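Long-range contacts in conserved hypothetical protein Ta0289 (Thermoplasma acidophilum DSM 1728, PDB 1PVM), which is of unknown function but joins a pair of CBS domains to a zinc-ribbon-like domain that binds metal ions, iron among them: residues B[85-90]-B[110-115]; B[13-18]-B[117-122]; B[20-25]-B[41-46]; B[102-107]-B[146-151]. All blocks are in the same frame, centred on the assembly; numbering follows the deposited sequence.

Contact 1: residues B[85-90]-B[110-115]; sequences IPKVKS and AVVDDP. Unlike the reference sequence in segment 110-115: P115 (reference Ser).
Strands 87-89 and 110-112 run parallel, their axes approaching to 4.6 Å with an angle of 35° between directions, which gives the pair a clear twist. Four backbone bonds alternate along it: A110 N to P86 O, V88 N to A110 O, V112 N to V88 O and S90 N to V112 O. The third is the straightest: V112 N is 2.9 Å from V88 O, with 165° at the hydrogen, and approaches nearly along the C=O axis. K87, A110, K89 and V112 point to one face, V88 and V111 to the other. On the first face the two lysine chains cross V112 obliquely: K87 CD meets CG1 of V112 at 3.6 Å, while K89 CD meets CG2 of V112 at 3.8 Å. A bend at chi2 (-66°) turns K89 back over the partner strand, so that NZ donates to D113 O at 2.9 Å, from above the carbonyl plane, and weakly to D114 O. The carboxylate of D113 is engaged elsewhere, in a salt bridge with R117. On the second face V111 CG1, anti to its backbone N, presses on S90 CA at 3.5 Å, and V88 turns to V97 and Y100 of helix 94-104. I85 CD1 closes the start of the pair against A110 CB at 3.6 Å. Two adjacent parallel strands joined through helix 94-104 form the beta-alpha-beta unit of the second CBS domain.

Contact 2: residues B[13-18]-B[117-122]; sequences KIMNSN and RVVGIV
A classic beta bulge, in which V119 and G120 both face V111, shapes strand 118-123 where the loop before strand 21-23 joins its edge. The join is a single antiparallel hydrogen-bonded bridge between N16 and I121. Its two bonds are unequal: N16 N reaches I121 O at 2.8 Å, almost straight (171°) and in the carbonyl plane, whereas I121 N lies 3.2 Å from N16 O and above that plane. M15 supplies the apolar part. Its CG takes the crowded position between backbone N and carbonyl carbon (chi1 71°), and the extended chain beyond crosses V119 obliquely, with CE 3.7 Å from V119 CG2 and SD 3.8 Å from the same methyl. G120 lies close against the loop: N16 O comes within 3.2 Å of G120 CA, and a beta carbon on G120 would collide with both M15 SD and N16 O. An alanine in place of M15 would remove SD and CE from beside V119, and would probably weaken the contact with V111 on strand 108-112 and leave the loop held mainly by the two backbone bonds. Nearby, I14 rests on V94 of helix 94-104 and L127 of helix 124-127, and V122 packs on V97 and L127.

Contact 3: residues B[20-25]-B[41-46]; sequences KTVNWN and YGLVVK
L43 spreads its two methyls between neighbours in 20-25: CD1 lies 4.0 Å from V22 CG1, the two side chains crossing at about a right angle, while CD2 lies 4.1 Å from K20 CB. Helix 28-38 packs on this same group, I34 touching K20 and V22, and M35 touching L43. Further along, V45 CG1, anti to its backbone N, fits into the bend after strand 21-23, 3.4 Å from W24 CA and 3.6 Å from W24 CB. The backbone beneath is a parallel pair, strands 21-23 and 42-46, with axes at 43°; together with helix 28-38 it makes the beta-alpha-beta unit of the first CBS domain. V44 N bonds to K20 O, V22 N to V44 O, K46 N to V22 O and W24 N to K46 O, and one water joins K20 N to G42 O. On the other face T21 CG2 presses into the side of the K46 chain, 3.4 Å from K46 CG, a tighter fit than ordinary van der Waals contact, and 3.5 Å from K46 CD. From there K46 leads away, bending at chi4, to a salt bridge with D52. The W24 indole leads away, NE1 bonding to D48 and the ring making a cation-pi interaction with R78. Beside it, N23 OD1 accepts from N25 N at 2.9 Å to form an Asx turn.

Contact 4: residues B[102-107]-B[146-151]; sequences SENGLE and KDYQHL
S102 offers its carbonyl oxygen at the end of helix 94-104, its hydroxyl held by D138 and S142; K146, extended beyond CG, brings NZ to S102 O at 3.0 Å, well above the carbonyl plane. E103 joins in through its carbonyl, to which a water donates while accepting a weak bond from K146 NZ. N104 lies alongside Y148, both side chains pointing the same way, with amide and ring planes 56° apart. Its CB meets the ring edge in plane, 3.9 Å from Y148 CD1, and its OD1 sits obliquely 3.7 Å from that carbon. A water donates to N104 OD1 at 2.6 Å and accepts from Q149 N, while N104 ND2 is tied to Y100 O. An alanine at N104 would remove OD1 and ND2 with their bonds, and would probably leave the Y148 ring less firmly held on that flank. G105 closes the helix in a Schellman motif with positive phi (66°); K146 CB packs 3.9 Å from G105 CA, and a beta carbon on G105 would strike K146 O. Another water accepts from Y148 N (2.9 Å) and donates to N104 O and, weakly, G105 O. L106 sets CD2 against Y148 CB at 4.1 Å, and the phenol oxygen bonds to P84 O. K146 NZ is the sole direct donor between the segments, its charge probably favoured by helix-end carbonyls; waters carry the other polar links.

Contacts 1 and 3 are counterparts, each the parallel strand pair of one CBS domain, contact 1 the more buried. Contact 2, partly buried like contact 3, shares its sheet with contact 1, V111 pairing with V119 and G120, and joins the loop before strand 21-23 to that sheet's edge by a lone bridge. V44 links all three, receiving I85 from contact 1 and I121 from contact 2. Contact 4 joins a helix end to the loop leading toward the metal-binding domain; it meets contact 1 where P86 packs on L106 and Y148. Contacts 1 and 3 rest on backbone bonds and apolar methyls; contact 4, more open to solvent, combines packing on Y148 with one lysine bond and waters.

Contact 1: residues B[85-90]-B[110-115]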
loop_
_atom_site.group_PDB
_atom_site.type_symbol
_atom_site.label_atom_id
_atom_site.label_comp_id
_atom_site.label_asym_id
_atom_site.label_seq_id
_atom_site.Cartn_x
_atom_site.Cartn_y
_atom_site.Cartn_z
ATOM N N ILE B 85 5.400 3.235 -17.912
ATOM C CA ILE B 85 4.203 3.648 -17.193
ATOM C C ILE B 85 2.972 2.820 -17.557
ATOM O O ILE B 85 2.647 2.650 -18.732
ATOM C CB ILE B 85 3.902 5.169 -17.413
ATOM C CG1 ILE B 85 2.773 5.609 -16.476
ATOM C CG2 ILE B 85 3.543 5.448 -18.875
ATOM C CD1 ILE B 85 2.605 7.120 -16.374
ATOM N N PRO B 86 2.297 2.247 -16.543
ATOM C CA PRO B 86 1.092 1.443 -16.797
ATOM C C PRO B 86 0.026 2.419 -17.278
ATOM O O PRO B 86 -0.135 3.491 -16.695
ATOM C CB PRO B 86 0.754 0.870 -15.422
ATOM C CG PRO B 86 2.084 0.809 -14.731
ATOM C CD PRO B 86 2.740 2.109 -15.144
ATOM N N LYS B 87 -0.710 2.069 -18.325
ATOM C CA LYS B 87 -1.705 3.009 -18.819
ATOM C C LYS B 87 -2.812 2.406 -19.669
ATOM O O LYS B 87 -2.668 1.316 -20.227
ATOM C CB LYS B 87 -0.997 4.102 -19.621
ATOM C CG LYS B 87 -0.349 3.602 -20.909
ATOM C CD LYS B 87 0.534 4.674 -21.539
ATOM C CE LYS B 87 0.891 4.327 -22.977
ATOM N NZ LYS B 87 1.495 2.982 -23.087
ATOM N N VAL B 88 -3.923 3.135 -19.745
ATOM C CA VAL B 88 -5.077 2.749 -20.553
ATOM C C VAL B 88 -5.522 4.010 -21.296
ATOM O O VAL B 88 -5.203 5.124 -20.877
ATOM C CB VAL B 88 -6.266 2.240 -19.690
ATOM C CG1 VAL B 88 -5.876 0.969 -18.955
ATOM C CG2 VAL B 88 -6.716 3.322 -18.713
ATOM N N LYS B 89 -6.234 3.837 -22.405
ATOM C CA LYS B 89 -6.721 4.976 -23.175
ATOM C C LYS B 89 -7.918 5.613 -22.484
ATOM O O LYS B 89 -8.701 4.931 -21.817
ATOM C CB LYS B 89 -7.101 4.544 -24.590
ATOM C CG LYS B 89 -5.902 4.323 -25.493
ATOM C CD LYS B 89 -5.167 5.640 -25.742
ATOM C CE LYS B 89 -3.928 5.449 -26.613
ATOM N NZ LYS B 89 -3.266 6.747 -26.949
ATOM N N SER B 90 -8.060 6.926 -22.659
ATOM C CA SER B 90 -9.142 7.681 -22.035
ATOM C C SER B 90 -10.546 7.247 -22.445
ATOM O O SER B 90 -11.512 7.556 -21.752
ATOM C CB SER B 90 -8.973 9.175 -22.321
ATOM O OG SER B 90 -9.043 9.438 -23.712
ATOM N N ALA B 110 -2.102 5.000 -15.209
ATOM C CA ALA B 110 -2.289 6.302 -15.825
ATOM C C ALA B 110 -3.314 6.174 -16.939
ATOM O O ALA B 110 -3.607 5.074 -17.406
ATOM C CB ALA B 110 -0.965 6.811 -16.389
ATOM N N VAL B 111 -3.870 7.309 -17.342
ATOM C CA VAL B 111 -4.835 7.350 -18.430
ATOM C C VAL B 111 -4.214 8.286 -19.458
ATOM O O VAL B 111 -3.771 9.382 -19.109
ATOM C CB VAL B 111 -6.187 7.932 -17.971
ATOM C CG1 VAL B 111 -7.153 8.000 -19.152
ATOM C CG2 VAL B 111 -6.767 7.080 -16.842
ATOM N N VAL B 112 -4.144 7.845 -20.712
ATOM C CA VAL B 112 -3.565 8.675 -21.764
ATOM C C VAL B 112 -4.608 8.969 -22.832
ATOM O O VAL B 112 -5.520 8.166 -23.057
ATOM C CB VAL B 112 -2.332 7.992 -22.438
ATOM C CG1 VAL B 112 -1.192 7.871 -21.436
ATOM C CG2 VAL B 112 -2.709 6.608 -22.982
ATOM N N ASP B 113 -4.493 10.129 -23.472
ATOM C CA ASP B 113 -5.431 10.471 -24.531
ATOM C C ASP B 113 -4.896 9.946 -25.861
ATOM O O ASP B 113 -3.811 9.358 -25.920
ATOM C CB ASP B 113 -5.663 11.988 -24.617
ATOM C CG ASP B 113 -4.387 12.774 -24.867
ATOM O OD1 ASP B 113 -3.360 12.168 -25.246
ATOM O OD2 ASP B 113 -4.418 14.015 -24.699
ATOM N N ASP B 114 -5.667 10.157 -26.921
ATOM C CA ASP B 114 -5.296 9.707 -28.257
ATOM C C ASP B 114 -3.852 10.086 -28.614
ATOM O O ASP B 114 -3.068 9.231 -29.024
ATOM C CB ASP B 114 -6.291 10.284 -29.270
ATOM C CG ASP B 114 -6.115 9.709 -30.653
ATOM O OD1 ASP B 114 -5.170 10.118 -31.360
ATOM O OD2 ASP B 114 -6.926 8.841 -31.034
ATOM N N PRO B 115 -3.478 11.368 -28.456
ATOM C CA PRO B 115 -2.120 11.833 -28.765
ATOM C C PRO B 115 -1.033 11.175 -27.909
ATOM O O PRO B 115 0.152 11.282 -28.214
ATOM C CB PRO B 115 -2.202 13.336 -28.510
ATOM C CG PRO B 115 -3.629 13.650 -28.791
ATOM C CD PRO B 115 -4.347 12.511 -28.126
#

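Contact 2: residues B[13-18]-B[117-122]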
loop_
_atom_site.group_PDB
_atom_site.type_symbol
_atom_site.label_atom_id
_atom_site.label_comp_id
_atom_site.label_asym_id
_atom_site.label_seq_id
_atom_site.Cartn_x
_atom_site.Cartn_y
_atom_site.Cartn_z
ATOM N N LYS B 13 -14.026 10.153 -17.510
ATOM C CA LYS B 13 -14.968 10.824 -16.615
ATOM C C LYS B 13 -14.768 10.585 -15.118
ATOM O O LYS B 13 -15.288 11.345 -14.299
ATOM C CB LYS B 13 -16.401 10.420 -16.963
ATOM C CG LYS B 13 -16.866 10.811 -18.349
ATOM C CD LYS B 13 -18.349 10.490 -18.516
ATOM C CE LYS B 13 -18.881 10.991 -19.846
ATOM N NZ LYS B 13 -18.670 12.461 -20.010
ATOM N N ILE B 14 -14.028 9.543 -14.753
ATOM C CA ILE B 14 -13.833 9.235 -13.337
ATOM C C ILE B 14 -12.387 9.286 -12.868
ATOM O O ILE B 14 -12.112 9.141 -11.678
ATOM C CB ILE B 14 -14.406 7.838 -12.992
ATOM C CG1 ILE B 14 -13.562 6.744 -13.654
ATOM C CG2 ILE B 14 -15.848 7.743 -13.466
ATOM C CD1 ILE B 14 -14.069 5.340 -13.410
ATOM N N MET B 15 -11.468 9.485 -13.804
ATOM C CA MET B 15 -10.050 9.555 -13.481
ATOM C C MET B 15 -9.747 10.825 -12.690
ATOM O O MET B 15 -10.560 11.749 -12.637
ATOM C CB MET B 15 -9.224 9.568 -14.766
ATOM C CG MET B 15 -9.349 10.878 -15.533
ATOM S SD MET B 15 -8.493 10.867 -17.102
ATOM C CE MET B 15 -8.887 12.493 -17.727
ATOM N N ASN B 16 -8.569 10.862 -12.080
ATOM C CA ASN B 16 -8.140 12.026 -11.318
ATOM C C ASN B 16 -7.262 12.860 -12.248
ATOM O O ASN B 16 -6.129 12.483 -12.545
ATOM C CB ASN B 16 -7.342 11.586 -10.088
ATOM C CG ASN B 16 -6.917 12.753 -9.219
ATOM O OD1 ASN B 16 -6.309 12.562 -8.163
ATOM N ND2 ASN B 16 -7.233 13.966 -9.655
ATOM N N SER B 17 -7.798 13.986 -12.711
ATOM C CA SER B 17 -7.082 14.874 -13.619
ATOM C C SER B 17 -6.098 15.774 -12.886
ATOM O O SER B 17 -5.277 16.449 -13.508
ATOM C CB SER B 17 -8.078 15.744 -14.390
ATOM O OG SER B 17 -8.938 14.947 -15.183
ATOM N N ASN B 18 -6.182 15.777 -11.564
ATOM C CA ASN B 18 -5.311 16.607 -10.746
ATOM C C ASN B 18 -4.134 15.799 -10.199
ATOM O O ASN B 18 -3.679 16.029 -9.081
ATOM C CB ASN B 18 -6.111 17.203 -9.585
ATOM C CG ASN B 18 -5.391 18.352 -8.908
ATOM O OD1 ASN B 18 -5.738 18.743 -7.791
ATOM N ND2 ASN B 18 -4.389 18.909 -9.586
ATOM N N ARG B 117 -0.698 11.724 -24.448
ATOM C CA ARG B 117 -0.394 12.507 -23.257
ATOM C C ARG B 117 -1.087 11.917 -22.033
ATOM O O ARG B 117 -2.215 11.437 -22.128
ATOM C CB ARG B 117 -0.861 13.947 -23.457
ATOM C CG ARG B 117 -0.367 14.564 -24.751
ATOM C CD ARG B 117 -0.893 15.977 -24.933
ATOM N NE ARG B 117 -2.354 16.038 -24.975
ATOM C CZ ARG B 117 -3.045 17.166 -25.111
ATOM N NH1 ARG B 117 -2.409 18.321 -25.221
ATOM N NH2 ARG B 117 -4.370 17.141 -25.126
ATOM N N VAL B 118 -0.411 11.941 -20.887
ATOM C CA VAL B 118 -1.015 11.427 -19.664
ATOM C C VAL B 118 -1.998 12.491 -19.186
ATOM O O VAL B 118 -1.611 13.637 -18.934
ATOM C CB VAL B 118 0.043 11.170 -18.568
ATOM C CG1 VAL B 118 -0.642 10.822 -17.252
ATOM C CG2 VAL B 118 0.963 10.035 -18.989
ATOM N N VAL B 119 -3.271 12.116 -19.076
ATOM C CA VAL B 119 -4.297 13.060 -18.652
ATOM C C VAL B 119 -4.852 12.811 -17.255
ATOM O O VAL B 119 -5.625 13.610 -16.732
ATOM C CB VAL B 119 -5.460 13.101 -19.669
ATOM C CG1 VAL B 119 -4.958 13.677 -20.988
ATOM C CG2 VAL B 119 -6.038 11.698 -19.877
ATOM N N GLY B 120 -4.456 11.702 -16.644
ATOM C CA GLY B 120 -4.936 11.424 -15.306
ATOM C C GLY B 120 -4.485 10.085 -14.783
ATOM O O GLY B 120 -3.706 9.384 -15.420
ATOM N N ILE B 121 -4.954 9.746 -13.590
ATOM C CA ILE B 121 -4.647 8.460 -12.989
ATOM C C ILE B 121 -5.980 7.912 -12.511
ATOM O O ILE B 121 -6.810 8.662 -11.995
ATOM C CB ILE B 121 -3.677 8.587 -11.784
ATOM C CG1 ILE B 121 -2.274 8.946 -12.287
ATOM C CG2 ILE B 121 -3.649 7.276 -10.987
ATOM C CD1 ILE B 121 -1.231 9.044 -11.193
ATOM N N VAL B 122 -6.197 6.618 -12.719
ATOM C CA VAL B 122 -7.429 5.969 -12.277
ATOM C C VAL B 122 -7.045 4.872 -11.278
ATOM O O VAL B 122 -6.082 4.132 -11.486
ATOM C CB VAL B 122 -8.218 5.368 -13.477
ATOM C CG1 VAL B 122 -7.367 4.350 -14.221
ATOM C CG2 VAL B 122 -9.521 4.745 -12.983
#

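Contact 3: residues B[20-25]-B[41-46]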
loop_
_atom_site.group_PDB
_atom_site.type_symbol
_atom_site.label_atom_id
_atom_site.label_comp_id
_atom_site.label_asym_id
_atom_site.label_seq_id
_atom_site.Cartn_x
_atom_site.Cartn_y
_atom_site.Cartn_z
ATOM N N LYS B 20 -0.288 14.279 -9.675
ATOM C CA LYS B 20 0.993 14.939 -9.482
ATOM C C LYS B 20 2.104 14.185 -10.192
ATOM O O LYS B 20 2.054 12.961 -10.321
ATOM C CB LYS B 20 1.303 15.072 -7.989
ATOM C CG LYS B 20 0.390 16.067 -7.284
ATOM C CD LYS B 20 0.805 16.296 -5.846
ATOM C CE LYS B 20 0.017 17.442 -5.231
ATOM N NZ LYS B 20 -1.454 17.224 -5.337
ATOM N N THR B 21 3.095 14.932 -10.665
ATOM C CA THR B 21 4.223 14.361 -11.383
ATOM C C THR B 21 5.509 14.712 -10.651
ATOM O O THR B 21 5.647 15.813 -10.112
ATOM C CB THR B 21 4.313 14.919 -12.823
ATOM O OG1 THR B 21 3.067 14.715 -13.499
ATOM C CG2 THR B 21 5.409 14.213 -13.599
ATOM N N VAL B 22 6.441 13.766 -10.630
ATOM C CA VAL B 22 7.728 13.960 -9.976
ATOM C C VAL B 22 8.848 13.505 -10.905
ATOM O O VAL B 22 8.651 12.634 -11.753
ATOM C CB VAL B 22 7.824 13.156 -8.655
ATOM C CG1 VAL B 22 6.928 13.776 -7.599
ATOM C CG2 VAL B 22 7.423 11.711 -8.899
ATOM N N ASN B 23 10.024 14.101 -10.740
ATOM C CA ASN B 23 11.178 13.762 -11.557
ATOM C C ASN B 23 11.717 12.378 -11.178
ATOM O O ASN B 23 11.674 11.984 -10.014
ATOM C CB ASN B 23 12.250 14.837 -11.383
ATOM C CG ASN B 23 13.487 14.552 -12.192
ATOM O OD1 ASN B 23 14.434 13.953 -11.698
ATOM N ND2 ASN B 23 13.479 14.969 -13.451
ATOM N N TRP B 24 12.234 11.648 -12.166
ATOM C CA TRP B 24 12.730 10.296 -11.930
ATOM C C TRP B 24 13.949 10.140 -11.021
ATOM O O TRP B 24 14.290 9.026 -10.630
ATOM C CB TRP B 24 12.964 9.585 -13.274
ATOM C CG TRP B 24 14.098 10.109 -14.131
ATOM C CD1 TRP B 24 14.784 11.288 -13.989
ATOM C CD2 TRP B 24 14.652 9.460 -15.283
ATOM N NE1 TRP B 24 15.729 11.409 -14.984
ATOM C CE2 TRP B 24 15.669 10.302 -15.790
ATOM C CE3 TRP B 24 14.384 8.244 -15.937
ATOM C CZ2 TRP B 24 16.424 9.966 -16.923
ATOM C CZ3 TRP B 24 15.134 7.909 -17.061
ATOM C CH2 TRP B 24 16.145 8.771 -17.542
ATOM N N ASN B 25 14.604 11.244 -10.680
ATOM C CA ASN B 25 15.759 11.175 -9.791
ATOM C C ASN B 25 15.376 11.595 -8.373
ATOM O O ASN B 25 16.217 11.652 -7.476
ATOM C CB ASN B 25 16.898 12.045 -10.328
ATOM C CG ASN B 25 17.621 11.391 -11.488
ATOM O OD1 ASN B 25 18.042 12.063 -12.432
ATOM N ND2 ASN B 25 17.778 10.074 -11.417
ATOM N N TYR B 41 -1.433 8.154 -3.281
ATOM C CA TYR B 41 -0.507 7.031 -3.343
ATOM C C TYR B 41 -0.132 6.526 -4.725
ATOM O O TYR B 41 0.155 5.346 -4.933
ATOM C CB TYR B 41 -1.058 5.920 -2.450
ATOM C CG TYR B 41 -1.253 6.440 -1.045
ATOM C CD1 TYR B 41 -0.159 6.648 -0.206
ATOM C CD2 TYR B 41 -2.515 6.825 -0.591
ATOM C CE1 TYR B 41 -0.310 7.234 1.049
ATOM C CE2 TYR B 41 -2.680 7.412 0.664
ATOM C CZ TYR B 41 -1.573 7.613 1.472
ATOM O OH TYR B 41 -1.724 8.202 2.705
ATOM N N GLY B 42 -0.099 7.463 -5.661
ATOM C CA GLY B 42 0.272 7.156 -7.024
ATOM C C GLY B 42 0.775 8.433 -7.657
ATOM O O GLY B 42 0.041 9.414 -7.728
ATOM N N LEU B 43 2.027 8.436 -8.102
ATOM C CA LEU B 43 2.604 9.622 -8.731
ATOM C C LEU B 43 3.120 9.275 -10.118
ATOM O O LEU B 43 3.665 8.188 -10.335
ATOM C CB LEU B 43 3.778 10.168 -7.906
ATOM C CG LEU B 43 3.586 10.464 -6.409
ATOM C CD1 LEU B 43 4.925 10.869 -5.795
ATOM C CD2 LEU B 43 2.557 11.563 -6.216
ATOM N N VAL B 44 2.935 10.192 -11.059
ATOM C CA VAL B 44 3.440 9.982 -12.409
ATOM C C VAL B 44 4.896 10.435 -12.362
ATOM O O VAL B 44 5.220 11.446 -11.730
ATOM C CB VAL B 44 2.657 10.826 -13.446
ATOM C CG1 VAL B 44 3.324 10.732 -14.820
ATOM C CG2 VAL B 44 1.218 10.341 -13.518
ATOM N N VAL B 45 5.775 9.677 -13.008
ATOM C CA VAL B 45 7.192 10.020 -13.017
ATOM C C VAL B 45 7.664 10.421 -14.413
ATOM O O VAL B 45 7.377 9.733 -15.394
ATOM C CB VAL B 45 8.058 8.842 -12.533
ATOM C CG1 VAL B 45 9.491 9.310 -12.349
ATOM C CG2 VAL B 45 7.499 8.273 -11.238
ATOM N N LYS B 46 8.387 11.536 -14.491
ATOM C CA LYS B 46 8.916 12.030 -15.758
ATOM C C LYS B 46 10.435 12.063 -15.724
ATOM O O LYS B 46 11.026 12.230 -14.655
ATOM C CB LYS B 46 8.424 13.453 -16.028
ATOM C CG LYS B 46 6.985 13.571 -16.487
ATOM C CD LYS B 46 6.660 15.027 -16.799
ATOM C CE LYS B 46 5.261 15.190 -17.366
ATOM N NZ LYS B 46 5.113 14.515 -18.680
HETATM O O HOH W 1 -0.872 11.801 -8.739
#

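Contact 4: residues B[102-107]-B[146-151]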
loop_
_atom_site.group_PDB
_atom_site.type_symbol
_atom_site.label_atom_id
_atom_site.label_comp_id
_atom_site.label_asym_id
_atom_site.label_seq_id
_atom_site.Cartn_x
_atom_site.Cartn_y
_atom_site.Cartn_z
ATOM N N SER B 102 -6.176 -5.890 -13.474
ATOM C CA SER B 102 -6.119 -7.271 -12.985
ATOM C C SER B 102 -5.036 -8.102 -13.681
ATOM O O SER B 102 -4.314 -8.871 -13.039
ATOM C CB SER B 102 -7.487 -7.939 -13.168
ATOM O OG SER B 102 -7.479 -9.252 -12.640
ATOM N N GLU B 103 -4.933 -7.941 -14.996
ATOM C CA GLU B 103 -3.942 -8.648 -15.806
ATOM C C GLU B 103 -2.510 -8.339 -15.354
ATOM O O GLU B 103 -1.617 -9.192 -15.436
ATOM C CB GLU B 103 -4.134 -8.252 -17.279
ATOM C CG GLU B 103 -2.974 -8.551 -18.226
ATOM C CD GLU B 103 -2.653 -10.032 -18.352
ATOM O OE1 GLU B 103 -3.551 -10.869 -18.110
ATOM O OE2 GLU B 103 -1.496 -10.359 -18.715
ATOM N N ASN B 104 -2.307 -7.120 -14.856
ATOM C CA ASN B 104 -0.996 -6.663 -14.414
ATOM C C ASN B 104 -0.791 -6.604 -12.903
ATOM O O ASN B 104 0.262 -6.166 -12.438
ATOM C CB ASN B 104 -0.723 -5.283 -15.019
ATOM C CG ASN B 104 -0.507 -5.340 -16.518
ATOM O OD1 ASN B 104 0.558 -5.742 -16.982
ATOM N ND2 ASN B 104 -1.525 -4.955 -17.285
ATOM N N GLY B 105 -1.785 -7.047 -12.139
ATOM C CA GLY B 105 -1.674 -7.014 -10.690
ATOM C C GLY B 105 -1.626 -5.601 -10.128
ATOM O O GLY B 105 -1.106 -5.373 -9.035
ATOM N N LEU B 106 -2.183 -4.649 -10.868
ATOM C CA LEU B 106 -2.186 -3.244 -10.446
ATOM C C LEU B 106 -3.493 -2.812 -9.780
ATOM O O LEU B 106 -4.538 -3.432 -9.982
ATOM C CB LEU B 106 -1.954 -2.339 -11.664
ATOM C CG LEU B 106 -0.681 -2.522 -12.490
ATOM C CD1 LEU B 106 -0.798 -1.731 -13.792
ATOM C CD2 LEU B 106 0.528 -2.075 -11.682
ATOM N N GLU B 107 -3.429 -1.749 -8.984
ATOM C CA GLU B 107 -4.636 -1.209 -8.369
ATOM C C GLU B 107 -4.851 0.225 -8.870
ATOM O O GLU B 107 -5.797 0.905 -8.474
ATOM C CB GLU B 107 -4.573 -1.277 -6.835
ATOM C CG GLU B 107 -3.269 -0.849 -6.198
ATOM C CD GLU B 107 -3.121 0.652 -6.107
ATOM O OE1 GLU B 107 -4.073 1.315 -5.638
ATOM O OE2 GLU B 107 -2.049 1.163 -6.486
ATOM N N LYS B 146 -0.194 -11.019 -8.145
ATOM C CA LYS B 146 0.621 -10.740 -9.323
ATOM C C LYS B 146 1.452 -9.474 -9.187
ATOM O O LYS B 146 1.119 -8.573 -8.418
ATOM C CB LYS B 146 -0.266 -10.619 -10.562
ATOM C CG LYS B 146 -1.233 -11.766 -10.782
ATOM C CD LYS B 146 -2.144 -11.434 -11.949
ATOM C CE LYS B 146 -3.314 -12.385 -12.049
ATOM N NZ LYS B 146 -4.302 -11.906 -13.056
ATOM N N ASP B 147 2.535 -9.418 -9.954
ATOM C CA ASP B 147 3.433 -8.273 -9.952
ATOM C C ASP B 147 3.722 -7.817 -11.383
ATOM O O ASP B 147 3.994 -8.626 -12.268
ATOM C CB ASP B 147 4.738 -8.620 -9.217
ATOM C CG ASP B 147 5.321 -9.961 -9.644
ATOM O OD1 ASP B 147 4.630 -10.992 -9.486
ATOM O OD2 ASP B 147 6.474 -9.989 -10.132
ATOM N N TYR B 148 3.639 -6.508 -11.590
ATOM C CA TYR B 148 3.858 -5.873 -12.888
ATOM C C TYR B 148 5.213 -6.219 -13.500
ATOM O O TYR B 148 6.224 -6.205 -12.809
ATOM C CB TYR B 148 3.757 -4.355 -12.708
ATOM C CG TYR B 148 3.800 -3.538 -13.984
ATOM C CD1 TYR B 148 2.725 -3.535 -14.872
ATOM C CD2 TYR B 148 4.904 -2.732 -14.284
ATOM C CE1 TYR B 148 2.744 -2.744 -16.024
ATOM C CE2 TYR B 148 4.932 -1.937 -15.436
ATOM C CZ TYR B 148 3.848 -1.947 -16.296
ATOM O OH TYR B 148 3.850 -1.143 -17.408
ATOM N N GLN B 149 5.234 -6.534 -14.793
ATOM C CA GLN B 149 6.500 -6.834 -15.466
ATOM C C GLN B 149 7.168 -5.524 -15.850
ATOM O O GLN B 149 6.682 -4.814 -16.735
ATOM C CB GLN B 149 6.288 -7.645 -16.745
ATOM C CG GLN B 149 6.193 -9.145 -16.562
ATOM C CD GLN B 149 6.606 -9.896 -17.822
ATOM O OE1 GLN B 149 6.222 -9.525 -18.938
ATOM N NE2 GLN B 149 7.388 -10.960 -17.650
ATOM N N HIS B 150 8.274 -5.201 -15.187
ATOM C CA HIS B 150 9.006 -3.974 -15.480
ATOM C C HIS B 150 9.945 -4.224 -16.653
ATOM O O HIS B 150 10.703 -5.195 -16.652
ATOM C CB HIS B 150 9.806 -3.535 -14.256
ATOM C CG HIS B 150 8.955 -3.218 -13.064
ATOM N ND1 HIS B 150 8.016 -4.096 -12.569
ATOM C CD2 HIS B 150 8.904 -2.124 -12.271
ATOM C CE1 HIS B 150 7.421 -3.554 -11.522
ATOM N NE2 HIS B 150 7.943 -2.358 -11.319
ATOM N N LEU B 151 9.899 -3.346 -17.652
ATOM C CA LEU B 151 10.741 -3.510 -18.826
ATOM C C LEU B 151 11.991 -2.646 -18.781
ATOM O O LEU B 151 11.988 -1.546 -18.220
ATOM C CB LEU B 151 9.934 -3.220 -20.095
ATOM C CG LEU B 151 8.662 -4.066 -20.231
ATOM C CD1 LEU B 151 7.996 -3.764 -21.552
ATOM C CD2 LEU B 151 8.995 -5.549 -20.127
HETATM O O HOH W 2 -2.233 -12.193 -15.657
HETATM O O HOH W 3 1.722 -5.106 -9.918
HETATM O O HOH W 4 2.732 -6.968 -16.128
#